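Local coordinates for protein pyruvate-formate lyase-activating enzyme (Bacteroides vulgatus ATCC 8482, PDB 3CAN) that is a radical SAM superfamily protein, probably an activating enzyme, whose crystallised fragment is built from beta-alpha units around a parallel sheet, at residues Ser115-Ala120 and Thr172-Lys177; Tyr96-Leu101 and Ile128-Pro133; Lys63-Thr68 and Glu109-Leu114. All coordinates share one frame; numbering follows the deposited sequence.

From the N terminus, the chain first reaches 63-68, the turn after strand 57-61. Contact 3 closes a loop from here to 109-114, the start of helix 109-121. Contact 2 opens inside this loop, at strand 95-101, and closes beyond it at strand 128-133, so contacts 2 and 3 cross. Contact 1 opens at 115-120, just after contact 3 closes, and ends at 172-177, crossing contact 2 and following contact 3 in series. Contact 2 pairs the strands that flank helix 109-121. Contact 3 ties the helix start to that turn, and contact 1 ties its later part to the end of helix 161-173. Leu119 of contact 1 rests on Ile129 of contact 2, whose N probably bonds Lys177 O.

Contact 1 (Ser115-Ala120 and Thr172-Lys177); sequences SAEFLA and TDYGLK
Tyr174 lays its ring against Ala116 and Glu117 on one turn of the helix. Ala116 CB comes within 3.4 Å of Tyr174 CD1. Glu117 CG presses on the far part of the ring, 3.3 Å from Tyr174 CE2, and the backbone N of Glu117 sits over one ring face. The Glu117 chain is extended beyond CG, and its carboxylate, turned 60° from the ring plane, meets the phenol. Tyr174 OH and Glu117 OE2 are 2.6 Å apart, a weak hydrogen bond that is not settled, since the proton has another acceptor within reach. Deeper in, Leu176 CD1 lies 3.6 Å from Ala116 O and 4.0 Å from Leu119 CB. Leu176 CD2 lies 4.0 Å from Ala120 N. Ala120 CB is 3.6 Å from Tyr174 O and also borders Tyr174 CB. The turn that presents Tyr174 and Leu176 is a Schellman motif ending helix 161-173. Gly175, at positive phi, is its C-prime residue. Gly175 N bonds Thr172 O, and Leu176 N reaches back to Leu171 O. Further out, Leu171 also touches Ala116 and Leu176. Leu119 and Leu176 both rest on Ile129 of strand 128-133, while Phe118 turns away toward helix 79-90.

Contact 2 (Tyr96-Leu101 and Ile128-Pro133); sequences YIRIPL and IINLLP
Ile99 and Leu131 pack side by side in the tight part of this strand pair, with Ile99 CB 3.8 Å from Leu131 CD2. Ile99 CD1 also reaches Ile129 CG2, at 3.9 Å, and Ile97 CB meets Ile129 CG1. These residues and Leu101 are buried on the face covered by helices: Leu131 touches helix 161-173, and Leu119 of helix 109-121 lies on Ile129. The strands run parallel, their axes 22° apart, as neighbours in a beta-alpha-beta unit whose connection is helix 109-121. Five backbone hydrogen bonds join them. Asn130 N gives to Ile97 O at 2.8 Å, and Ile99 N to Asn130 O at 2.9 Å. At the far end Leu101 N comes to Leu132 O from above the carbonyl plane.

The opposite face would be the inner one in the partial barrel expected of this superfamily. Asn130 is buried there, but Tyr96, Arg98, Pro100, Ile128 and Leu132 are partly exposed. The looser part is Arg98 CB and Leu132 CD1, 4.2 Å apart. At the strands' N-terminal end the fit is close again. Ile128 CG2 sits over the centre of the Tyr96 ring, 3.7 Å from its centroid and 9° off the normal, a CH-pi contact. The backbone bonds thus set the register and the apolar face packs against the helices, while Arg98, salt-bridged to Asp61, probably keeps its charge balanced on the other face.

Contact 3 (Lys63-Thr68 and Glu109-Leu114); sequences KSMDST and EKNIKL
Asn111 meets the backbone of Met65 in the one hydrogen bond that joins the two segments. Met65 N gives to Asn111 OD1 at 2.8 Å. The bond is nearly straight, 169°, and lies in the plane of the carbonyl. Asn111 CG is anti to the backbone N (chi1 -176°), which carries CG off the helix toward 63-68. Its ND2 is held by Asn106 O, so both ends of the amide are engaged and its rotation is fixed.

The segment 63-68 is the loop that joins strand 57-61 to helix 67-74, and it meets the first turns of helix 109-121. Within it, Asp66 N bonds Ser64 OG at 2.9 Å, an ST turn. Asp66 is the N-cap of helix 67-74, and its OD1 takes Val69 N and, weakly, Thr68 N.

The apolar part is one pair. Met65, a selenomethionine, has CG 3.8 Å from Leu114 CB. Its chain bends at chi2 and chi3, and Met65 CE comes to 4.1 Å from Leu114 O. Met65 also touches Ser115 and Phe118 further along the helix. The link between loop and helix therefore rests on a buried, neutral amide beside a small apolar contact between Met65 and Leu114.

Contact 1 (Ser115-Ala120 and Thr172-Lys177)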
loop_
_atom_site.group_PDB
_atom_site.type_symbol
_atom_site.label_atom_id
_atom_site.label_comp_id
_atom_site.label_asym_id
_atom_site.label_seq_id
_atom_site.Cartn_x
_atom_site.Cartn_y
_atom_site.Cartn_z
ATOM N N SER A 115 5.405 -21.440 5.077
ATOM C CA SER A 115 5.669 -20.282 4.226
ATOM C C SER A 115 7.161 -19.946 4.204
ATOM O O SER A 115 7.750 -19.732 3.142
ATOM C CB SER A 115 4.867 -19.063 4.710
ATOM O OG SER A 115 3.460 -19.267 4.624
ATOM N N ALA A 116 7.770 -19.914 5.384
ATOM C CA ALA A 116 9.191 -19.611 5.515
ATOM C C ALA A 116 10.051 -20.661 4.807
ATOM O O ALA A 116 11.010 -20.336 4.119
ATOM C CB ALA A 116 9.569 -19.518 6.994
ATOM N N GLU A 117 9.700 -21.930 4.981
ATOM C CA GLU A 117 10.435 -23.023 4.365
ATOM C C GLU A 117 10.363 -22.980 2.853
ATOM O O GLU A 117 11.363 -23.218 2.177
ATOM C CB GLU A 117 9.926 -24.358 4.900
ATOM C CG GLU A 117 10.306 -24.576 6.347
ATOM C CD GLU A 117 9.681 -25.777 7.025
ATOM O OE1 GLU A 117 9.006 -26.616 6.374
ATOM O OE2 GLU A 117 9.909 -25.907 8.257
ATOM N N PHE A 118 9.198 -22.637 2.321
ATOM C CA PHE A 118 9.041 -22.483 0.883
ATOM C C PHE A 118 9.934 -21.342 0.376
ATOM O O PHE A 118 10.768 -21.530 -0.509
ATOM C CB PHE A 118 7.572 -22.253 0.563
ATOM C CG PHE A 118 7.323 -21.806 -0.835
ATOM C CD1 PHE A 118 7.510 -22.658 -1.902
ATOM C CD2 PHE A 118 6.887 -20.516 -1.083
ATOM C CE1 PHE A 118 7.273 -22.234 -3.192
ATOM C CE2 PHE A 118 6.650 -20.082 -2.359
ATOM C CZ PHE A 118 6.864 -20.935 -3.430
ATOM N N LEU A 119 9.788 -20.177 0.985
ATOM C CA LEU A 119 10.509 -18.991 0.531
ATOM C C LEU A 119 12.018 -19.133 0.695
ATOM O O LEU A 119 12.796 -18.743 -0.197
ATOM C CB LEU A 119 9.981 -17.742 1.257
ATOM C CG LEU A 119 8.520 -17.362 0.958
ATOM C CD1 LEU A 119 8.062 -16.246 1.883
ATOM C CD2 LEU A 119 8.334 -16.960 -0.514
ATOM N N ALA A 120 12.445 -19.679 1.834
ATOM C CA ALA A 120 13.872 -19.837 2.122
ATOM C C ALA A 120 14.562 -20.762 1.115
ATOM O O ALA A 120 15.745 -20.614 0.816
ATOM C CB ALA A 120 14.051 -20.374 3.538
ATOM N N THR A 172 12.516 -14.644 10.335
ATOM C CA THR A 172 13.894 -14.259 10.599
ATOM C C THR A 172 14.762 -15.489 10.867
ATOM O O THR A 172 15.882 -15.579 10.361
ATOM C CB THR A 172 13.976 -13.272 11.791
ATOM O OG1 THR A 172 13.134 -12.131 11.535
ATOM C CG2 THR A 172 15.403 -12.802 12.009
ATOM N N ASP A 173 14.237 -16.436 11.648
ATOM C CA ASP A 173 14.954 -17.678 11.956
ATOM C C ASP A 173 15.305 -18.498 10.711
ATOM O O ASP A 173 16.303 -19.217 10.714
ATOM C CB ASP A 173 14.142 -18.552 12.929
ATOM C CG ASP A 173 14.122 -18.006 14.359
ATOM O OD1 ASP A 173 14.932 -17.119 14.708
ATOM O OD2 ASP A 173 13.271 -18.478 15.147
ATOM N N TYR A 174 14.489 -18.392 9.658
ATOM C CA TYR A 174 14.735 -19.085 8.390
ATOM C C TYR A 174 15.577 -18.255 7.420
ATOM O O TYR A 174 15.754 -18.631 6.254
ATOM C CB TYR A 174 13.404 -19.481 7.732
ATOM C CG TYR A 174 12.780 -20.723 8.313
ATOM C CD1 TYR A 174 11.831 -20.644 9.320
ATOM C CD2 TYR A 174 13.115 -21.988 7.825
ATOM C CE1 TYR A 174 11.246 -21.791 9.858
ATOM C CE2 TYR A 174 12.542 -23.135 8.356
ATOM C CZ TYR A 174 11.595 -23.033 9.364
ATOM O OH TYR A 174 11.002 -24.174 9.884
ATOM N N GLY A 175 16.098 -17.127 7.896
ATOM C CA GLY A 175 17.003 -16.300 7.108
ATOM C C GLY A 175 16.333 -15.345 6.143
ATOM O O GLY A 175 16.979 -14.844 5.223
ATOM N N LEU A 176 15.064 -15.046 6.399
ATOM C CA LEU A 176 14.280 -14.158 5.560
ATOM C C LEU A 176 14.123 -12.784 6.218
ATOM O O LEU A 176 14.232 -12.645 7.444
ATOM C CB LEU A 176 12.911 -14.779 5.289
ATOM C CG LEU A 176 12.932 -16.121 4.555
ATOM C CD1 LEU A 176 11.618 -16.874 4.792
ATOM C CD2 LEU A 176 13.198 -15.929 3.060
ATOM N N LYS A 177 13.901 -11.777 5.386
ATOM C CA LYS A 177 13.700 -10.400 5.833
ATOM C C LYS A 177 12.208 -10.128 5.913
ATOM O O LYS A 177 11.493 -10.238 4.914
ATOM C CB LYS A 177 14.331 -9.420 4.845
ATOM C CG LYS A 177 15.819 -9.603 4.619
ATOM C CD LYS A 177 16.323 -8.642 3.555
ATOM C CE LYS A 177 17.814 -8.814 3.320
ATOM N NZ LYS A 177 18.280 -8.109 2.089
#

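Contact 2 (Tyr96-Leu101 and Ile128-Pro133)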
loop_
_atom_site.group_PDB
_atom_site.type_symbol
_atom_site.label_atom_id
_atom_site.label_comp_id
_atom_site.label_asym_id
_atom_site.label_seq_id
_atom_site.Cartn_x
_atom_site.Cartn_y
_atom_site.Cartn_z
ATOM N N TYR A 96 8.567 -8.681 -3.655
ATOM C CA TYR A 96 8.090 -8.606 -2.283
ATOM C C TYR A 96 6.995 -9.655 -2.110
ATOM O O TYR A 96 6.198 -9.898 -3.029
ATOM C CB TYR A 96 7.422 -7.256 -1.969
ATOM C CG TYR A 96 8.278 -6.017 -1.859
ATOM C CD1 TYR A 96 9.623 -6.002 -2.185
ATOM C CD2 TYR A 96 7.691 -4.817 -1.464
ATOM C CE1 TYR A 96 10.376 -4.816 -2.088
ATOM C CE2 TYR A 96 8.423 -3.648 -1.361
ATOM C CZ TYR A 96 9.763 -3.656 -1.670
ATOM O OH TYR A 96 10.466 -2.480 -1.571
ATOM N N ILE A 97 6.936 -10.232 -0.915
ATOM C CA ILE A 97 5.840 -11.105 -0.525
ATOM C C ILE A 97 4.997 -10.388 0.532
ATOM O O ILE A 97 5.530 -9.859 1.502
ATOM C CB ILE A 97 6.360 -12.436 0.049
ATOM C CG1 ILE A 97 7.076 -13.234 -1.045
ATOM C CG2 ILE A 97 5.195 -13.248 0.646
ATOM C CD1 ILE A 97 6.152 -13.823 -2.130
ATOM N N ARG A 98 3.684 -10.368 0.334
ATOM C CA ARG A 98 2.757 -9.817 1.300
ATOM C C ARG A 98 1.896 -10.916 1.899
ATOM O O ARG A 98 1.356 -11.750 1.176
ATOM C CB ARG A 98 1.888 -8.747 0.651
ATOM C CG ARG A 98 2.710 -7.589 0.116
ATOM C CD ARG A 98 2.972 -7.749 -1.360
ATOM N NE ARG A 98 1.768 -7.383 -2.110
ATOM C CZ ARG A 98 1.391 -6.127 -2.359
ATOM N NH1 ARG A 98 2.133 -5.099 -1.940
ATOM N NH2 ARG A 98 0.274 -5.897 -3.050
ATOM N N ILE A 99 1.783 -10.914 3.225
ATOM C CA ILE A 99 0.950 -11.869 3.936
ATOM C C ILE A 99 -0.036 -11.086 4.796
ATOM O O ILE A 99 0.333 -10.564 5.844
ATOM C CB ILE A 99 1.776 -12.832 4.793
ATOM C CG1 ILE A 99 2.792 -13.575 3.922
ATOM C CG2 ILE A 99 0.832 -13.836 5.543
ATOM C CD1 ILE A 99 3.730 -14.489 4.730
ATOM N N PRO A 100 -1.282 -10.953 4.325
ATOM C CA PRO A 100 -2.311 -10.385 5.185
ATOM C C PRO A 100 -2.493 -11.374 6.317
ATOM O O PRO A 100 -2.761 -12.541 6.057
ATOM C CB PRO A 100 -3.535 -10.295 4.260
ATOM C CG PRO A 100 -2.977 -10.384 2.857
ATOM C CD PRO A 100 -1.818 -11.316 3.002
ATOM N N LEU A 101 -2.251 -10.926 7.547
ATOM C CA LEU A 101 -2.085 -11.821 8.684
ATOM C C LEU A 101 -3.354 -11.782 9.530
ATOM O O LEU A 101 -3.673 -10.757 10.123
ATOM C CB LEU A 101 -0.866 -11.395 9.502
ATOM C CG LEU A 101 -0.351 -12.383 10.552
ATOM C CD1 LEU A 101 0.130 -13.707 9.922
ATOM C CD2 LEU A 101 0.765 -11.749 11.367
ATOM N N ILE A 128 11.688 -8.302 0.825
ATOM C CA ILE A 128 11.060 -8.172 2.125
ATOM C C ILE A 128 9.766 -8.976 2.110
ATOM O O ILE A 128 9.158 -9.194 1.050
ATOM C CB ILE A 128 10.743 -6.687 2.477
ATOM C CG1 ILE A 128 10.368 -6.516 3.953
ATOM C CG2 ILE A 128 9.599 -6.133 1.605
ATOM C CD1 ILE A 128 11.448 -6.838 4.899
ATOM N N ILE A 129 9.385 -9.454 3.286
ATOM C CA ILE A 129 8.078 -10.048 3.509
ATOM C C ILE A 129 7.293 -9.091 4.410
ATOM O O ILE A 129 7.693 -8.840 5.547
ATOM C CB ILE A 129 8.181 -11.432 4.162
ATOM C CG1 ILE A 129 9.005 -12.396 3.300
ATOM C CG2 ILE A 129 6.784 -12.021 4.395
ATOM C CD1 ILE A 129 9.439 -13.671 4.042
ATOM N N ASN A 130 6.195 -8.553 3.888
ATOM C CA ASN A 130 5.332 -7.638 4.633
ATOM C C ASN A 130 4.178 -8.386 5.276
ATOM O O ASN A 130 3.311 -8.917 4.571
ATOM C CB ASN A 130 4.760 -6.565 3.711
ATOM C CG ASN A 130 5.833 -5.759 3.038
ATOM O OD1 ASN A 130 6.513 -4.961 3.684
ATOM N ND2 ASN A 130 6.013 -5.982 1.736
ATOM N N LEU A 131 4.186 -8.451 6.602
ATOM C CA LEU A 131 3.062 -8.999 7.361
ATOM C C LEU A 131 2.084 -7.852 7.621
ATOM O O LEU A 131 2.441 -6.850 8.235
ATOM C CB LEU A 131 3.530 -9.633 8.679
ATOM C CG LEU A 131 4.591 -10.734 8.579
ATOM C CD1 LEU A 131 4.871 -11.338 9.962
ATOM C CD2 LEU A 131 4.162 -11.806 7.581
ATOM N N LEU A 132 0.865 -7.991 7.118
ATOM C CA LEU A 132 -0.147 -6.943 7.206
ATOM C C LEU A 132 -1.272 -7.407 8.134
ATOM O O LEU A 132 -2.206 -8.082 7.690
ATOM C CB LEU A 132 -0.686 -6.631 5.809
ATOM C CG LEU A 132 0.401 -6.431 4.751
ATOM C CD1 LEU A 132 -0.186 -6.359 3.351
ATOM C CD2 LEU A 132 1.225 -5.179 5.063
ATOM N N PRO A 133 -1.179 -7.062 9.429
ATOM C CA PRO A 133 -2.202 -7.524 10.360
ATOM C C PRO A 133 -3.600 -7.062 9.984
ATOM O O PRO A 133 -3.818 -5.899 9.600
ATOM C CB PRO A 133 -1.763 -6.928 11.703
ATOM C CG PRO A 133 -0.313 -6.700 11.552
ATOM C CD PRO A 133 -0.138 -6.288 10.121
#

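Contact 3 (Lys63-Thr68 and Glu109-Leu114)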
loop_
_atom_site.group_PDB
_atom_site.type_symbol
_atom_site.label_atom_id
_atom_site.label_comp_id
_atom_site.label_asym_id
_atom_site.label_seq_id
_atom_site.Cartn_x
_atom_site.Cartn_y
_atom_site.Cartn_z
ATOM N N LYS A 63 -1.214 -15.741 0.874
ATOM C CA LYS A 63 -2.240 -15.749 1.921
ATOM C C LYS A 63 -2.217 -17.021 2.758
ATOM O O LYS A 63 -2.446 -16.975 3.973
ATOM C CB LYS A 63 -3.635 -15.513 1.327
ATOM C CG LYS A 63 -4.018 -14.037 1.277
ATOM C CD LYS A 63 -5.438 -13.815 0.757
ATOM C CE LYS A 63 -5.435 -13.311 -0.687
ATOM N NZ LYS A 63 -6.760 -13.426 -1.367
ATOM N N SER A 64 -1.920 -18.153 2.127
ATOM C CA SER A 64 -1.848 -19.418 2.860
ATOM C C SER A 64 -1.114 -20.468 2.070
ATOM O O SER A 64 -1.254 -20.539 0.850
ATOM C CB SER A 64 -3.243 -19.976 3.180
ATOM O OG SER A 64 -3.118 -21.134 3.997
HETATM N N MSE A 65 -0.378 -21.313 2.783
HETATM C CA MSE A 65 0.200 -22.514 2.189
HETATM C C MSE A 65 -0.836 -23.639 2.082
HETATM O O MSE A 65 -0.617 -24.620 1.376
HETATM C CB MSE A 65 1.384 -22.990 3.007
HETATM C CG MSE A 65 2.563 -22.056 2.997
HETATM SE SE MSE A 65 3.295 -21.654 1.220
HETATM C CE MSE A 65 3.959 -23.435 0.739
ATOM N N ASP A 66 -1.952 -23.483 2.788
ATOM C CA ASP A 66 -3.081 -24.415 2.722
ATOM C C ASP A 66 -3.990 -24.015 1.571
ATOM O O ASP A 66 -4.652 -22.972 1.622
ATOM C CB ASP A 66 -3.822 -24.373 4.064
ATOM C CG ASP A 66 -4.936 -25.397 4.174
ATOM O OD1 ASP A 66 -5.567 -25.752 3.168
ATOM O OD2 ASP A 66 -5.189 -25.830 5.314
ATOM N N SER A 67 -4.006 -24.820 0.506
ATOM C CA SER A 67 -4.790 -24.475 -0.695
ATOM C C SER A 67 -6.296 -24.383 -0.427
ATOM O O SER A 67 -7.003 -23.624 -1.083
ATOM C CB SER A 67 -4.530 -25.458 -1.833
ATOM O OG SER A 67 -4.945 -24.908 -3.074
ATOM N N THR A 68 -6.770 -25.142 0.554
ATOM C CA THR A 68 -8.181 -25.111 0.944
ATOM C C THR A 68 -8.527 -23.780 1.614
ATOM O O THR A 68 -9.551 -23.151 1.278
ATOM C CB THR A 68 -8.515 -26.301 1.834
ATOM O OG1 THR A 68 -8.239 -27.507 1.107
ATOM C CG2 THR A 68 -10.003 -26.278 2.255
ATOM N N GLU A 109 1.441 -21.049 13.620
ATOM C CA GLU A 109 2.855 -21.362 13.493
ATOM C C GLU A 109 3.104 -22.294 12.299
ATOM O O GLU A 109 4.063 -22.113 11.545
ATOM C CB GLU A 109 3.346 -22.023 14.789
ATOM C CG GLU A 109 4.753 -22.535 14.741
ATOM C CD GLU A 109 5.158 -23.191 16.050
ATOM O OE1 GLU A 109 5.025 -22.531 17.106
ATOM O OE2 GLU A 109 5.598 -24.358 16.012
ATOM N N LYS A 110 2.229 -23.273 12.111
ATOM C CA LYS A 110 2.392 -24.196 10.989
ATOM C C LYS A 110 2.421 -23.454 9.654
ATOM O O LYS A 110 3.354 -23.622 8.870
ATOM C CB LYS A 110 1.293 -25.250 10.960
ATOM C CG LYS A 110 1.423 -26.215 9.782
ATOM C CD LYS A 110 0.349 -27.269 9.825
ATOM C CE LYS A 110 0.309 -28.087 8.551
ATOM N NZ LYS A 110 -0.893 -29.015 8.561
ATOM N N ASN A 111 1.419 -22.621 9.398
ATOM C CA ASN A 111 1.379 -21.919 8.114
ATOM C C ASN A 111 2.576 -21.013 7.891
ATOM O O ASN A 111 3.128 -20.954 6.787
ATOM C CB ASN A 111 0.124 -21.075 7.963
ATOM C CG ASN A 111 0.053 -20.428 6.608
ATOM O OD1 ASN A 111 0.009 -21.126 5.592
ATOM N ND2 ASN A 111 0.077 -19.079 6.575
ATOM N N ILE A 112 2.972 -20.294 8.931
ATOM C CA ILE A 112 4.082 -19.360 8.808
ATOM C C ILE A 112 5.393 -20.106 8.618
ATOM O O ILE A 112 6.224 -19.695 7.813
ATOM C CB ILE A 112 4.136 -18.379 10.000
ATOM C CG1 ILE A 112 2.823 -17.575 10.078
ATOM C CG2 ILE A 112 5.335 -17.449 9.893
ATOM C CD1 ILE A 112 2.484 -16.755 8.825
ATOM N N LYS A 113 5.577 -21.224 9.324
ATOM C CA LYS A 113 6.763 -22.056 9.103
ATOM C C LYS A 113 6.795 -22.655 7.695
ATOM O O LYS A 113 7.839 -22.633 7.041
ATOM C CB LYS A 113 6.906 -23.155 10.169
ATOM C CG LYS A 113 7.322 -22.618 11.552
ATOM C CD LYS A 113 7.476 -23.736 12.557
ATOM C CE LYS A 113 8.023 -23.198 13.855
ATOM N NZ LYS A 113 8.153 -24.278 14.886
ATOM N N LEU A 114 5.665 -23.160 7.210
ATOM C CA LEU A 114 5.616 -23.728 5.851
ATOM C C LEU A 114 5.930 -22.640 4.829
ATOM O O LEU A 114 6.635 -22.877 3.849
ATOM C CB LEU A 114 4.244 -24.344 5.575
ATOM C CG LEU A 114 3.951 -25.636 6.345
ATOM C CD1 LEU A 114 2.488 -26.039 6.080
ATOM C CD2 LEU A 114 4.947 -26.767 5.989
#